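Local coordinates for protein citrate synthase (Pyrobaculum aerophilum, PDB 2IBP) that probably catalyses the condensation of oxaloacetate with acetyl-CoA and water to give citrate and CoA in the tricarboxylic acid cycle, at residues S37-E42 against A212-P217. Residues are numbered along the deposited sequence; the frame is centred on the assembly and turned at random.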
loop_
_atom_site.group_PDB
_atom_site.type_symbol
_atom_site.label_atom_id
_atom_site.label_comp_id
_atom_site.label_asym_id
_atom_site.label_seq_id
_atom_site.Cartn_x
_atom_site.Cartn_y
_atom_site.Cartn_z
ATOM N N SER A 37 -5.681 -0.677 20.413
ATOM C CA SER A 37 -6.210 -1.970 20.833
ATOM C C SER A 37 -5.108 -2.821 21.424
ATOM O O SER A 37 -3.921 -2.577 21.196
ATOM C CB SER A 37 -6.871 -2.714 19.666
ATOM O OG SER A 37 -5.906 -3.036 18.657
ATOM N N ASP A 38 -5.509 -3.823 22.190
ATOM C CA ASP A 38 -4.561 -4.710 22.823
ATOM C C ASP A 38 -5.176 -6.072 22.913
ATOM O O ASP A 38 -6.384 -6.189 23.084
ATOM C CB ASP A 38 -4.231 -4.234 24.237
ATOM C CG ASP A 38 -3.015 -4.938 24.827
ATOM O OD1 ASP A 38 -2.113 -5.333 24.054
ATOM O OD2 ASP A 38 -2.948 -5.095 26.063
ATOM N N ILE A 39 -4.335 -7.090 22.775
ATOM C CA ILE A 39 -4.781 -8.464 22.902
ATOM C C ILE A 39 -3.957 -9.176 23.946
ATOM O O ILE A 39 -2.724 -9.055 23.954
ATOM C CB ILE A 39 -4.570 -9.246 21.609
ATOM C CG1 ILE A 39 -5.384 -8.651 20.465
ATOM C CG2 ILE A 39 -4.937 -10.721 21.809
ATOM C CD1 ILE A 39 -4.932 -9.148 19.112
ATOM N N ASP A 40 -4.641 -9.847 24.863
ATOM C CA ASP A 40 -3.981 -10.765 25.785
ATOM C C ASP A 40 -4.302 -12.146 25.214
ATOM O O ASP A 40 -5.404 -12.662 25.393
ATOM C CB ASP A 40 -4.479 -10.643 27.212
ATOM C CG ASP A 40 -3.758 -11.592 28.160
ATOM O OD1 ASP A 40 -3.336 -12.684 27.718
ATOM O OD2 ASP A 40 -3.592 -11.232 29.347
ATOM N N GLY A 41 -3.350 -12.695 24.469
ATOM C CA GLY A 41 -3.532 -13.978 23.812
ATOM C C GLY A 41 -3.678 -15.162 24.746
ATOM O O GLY A 41 -4.384 -16.118 24.431
ATOM N N GLU A 42 -3.014 -15.115 25.895
ATOM C CA GLU A 42 -3.083 -16.220 26.843
ATOM C C GLU A 42 -4.441 -16.307 27.517
ATOM O O GLU A 42 -4.969 -17.400 27.706
ATOM C CB GLU A 42 -1.967 -16.138 27.893
ATOM C CG GLU A 42 -0.614 -16.638 27.398
ATOM C CD GLU A 42 -0.064 -15.839 26.228
ATOM O OE1 GLU A 42 -0.245 -14.599 26.210
ATOM O OE2 GLU A 42 0.589 -16.447 25.350
ATOM N N ALA A 212 -13.212 -4.307 14.188
ATOM C CA ALA A 212 -12.797 -2.913 14.018
ATOM C C ALA A 212 -11.296 -2.666 14.109
ATOM O O ALA A 212 -10.770 -1.796 13.393
ATOM C CB ALA A 212 -13.552 -2.023 14.969
ATOM N N ASP A 213 -10.621 -3.373 15.012
ATOM C CA ASP A 213 -9.159 -3.286 15.083
ATOM C C ASP A 213 -8.603 -4.544 15.701
ATOM O O ASP A 213 -9.288 -5.220 16.476
ATOM C CB ASP A 213 -8.661 -2.075 15.864
ATOM C CG ASP A 213 -7.218 -1.738 15.512
ATOM O OD1 ASP A 213 -6.939 -1.590 14.304
ATOM O OD2 ASP A 213 -6.353 -1.670 16.416
ATOM N N HIS A 214 -7.379 -4.897 15.332
ATOM C CA HIS A 214 -6.774 -6.079 15.893
ATOM C C HIS A 214 -5.273 -5.984 15.715
ATOM O O HIS A 214 -4.712 -6.590 14.813
ATOM C CB HIS A 214 -7.378 -7.326 15.243
ATOM C CG HIS A 214 -7.455 -8.514 16.156
ATOM N ND1 HIS A 214 -6.713 -9.658 15.958
ATOM C CD2 HIS A 214 -8.130 -8.703 17.316
ATOM C CE1 HIS A 214 -6.982 -10.526 16.920
ATOM N NE2 HIS A 214 -7.854 -9.979 17.745
ATOM N N GLU A 215 -4.685 -5.100 16.518
ATOM C CA GLU A 215 -3.258 -4.819 16.486
ATOM C C GLU A 215 -2.768 -4.417 15.093
ATOM O O GLU A 215 -3.398 -3.563 14.478
ATOM C CB GLU A 215 -2.458 -5.919 17.179
ATOM C CG GLU A 215 -2.832 -5.947 18.678
ATOM C CD GLU A 215 -2.048 -6.926 19.524
ATOM O OE1 GLU A 215 -1.434 -7.879 18.990
ATOM O OE2 GLU A 215 -2.109 -6.760 20.757
ATOM N N VAL A 216 -1.633 -4.947 14.624
ATOM C CA VAL A 216 -1.044 -4.433 13.387
ATOM C C VAL A 216 -0.723 -5.487 12.328
ATOM O O VAL A 216 0.456 -5.835 12.101
ATOM C CB VAL A 216 0.237 -3.596 13.665
ATOM C CG1 VAL A 216 0.616 -2.812 12.404
ATOM C CG2 VAL A 216 0.012 -2.631 14.813
ATOM N N PRO A 217 -1.772 -6.022 11.687
ATOM C CA PRO A 217 -1.574 -6.953 10.587
ATOM C C PRO A 217 -1.068 -6.224 9.349
ATOM O O PRO A 217 -0.963 -4.984 9.336
ATOM C CB PRO A 217 -2.967 -7.534 10.351
ATOM C CG PRO A 217 -3.899 -6.507 10.859
ATOM C CD PRO A 217 -3.199 -5.761 11.952
HETATM O O HOH W 1 -1.244 -3.693 21.066
HETATM O O HOH W 2 -0.839 -9.049 22.040
#
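Ser-37 and Asp-213 form the tight end of this contact. Ser-37 OG donates to Asp-213 OD2 at 2.7 Å and accepts from Glu-215 N at 3.2 Å. With chi1 at 64°, OG sits between its own backbone N and carbonyl carbon, within range of both partners. Asp-213 OD2 is met on its anti side, 28° out of the carboxylate plane, and is also hydrogen-bonded to His-378 NE2. Both Ser-37 and Asp-213 are buried.

Ile-39 packs against His-214. Its CD1 methyl lies over one face of the imidazole, 3.4 Å from the ring centroid, in a CH-pi contact. CD1 leans toward the rim, with His-214 CE1 and NE2 its nearest ring atoms. NE2 is hydrogen-bonded to Tyr-292 OH. In this citrate synthase fold, strand 37-40, outermost within this chain in a small antiparallel sheet, meets the loop between helices 198-210 and 218-227. That loop brings His-214 to about 4 Å, side chain to side chain, from His-289, a predicted active-site residue.

The Glu-215 side chain is extended beyond CG and crosses that of Ile-39 at a slant. Its CD packs on Ile-39 CD1 at 3.7 Å. Only its carboxylate end is looser and wetter. Ile-39 N donates to Glu-215 OE2 at 3.0 Å, from above the carboxylate plane and bent to 136°. Two waters also donate to OE2. One links it to Ser-37 O, the other to Ile-39 O. Asp-38 OD1 lies 3.6 Å from Glu-215 OE2, a close pair of like charges. The donors around OE2 probably offset the repulsion, as does the hydrogen bond from Asp-38 OD2 to His-399 NE2 of the second subunit.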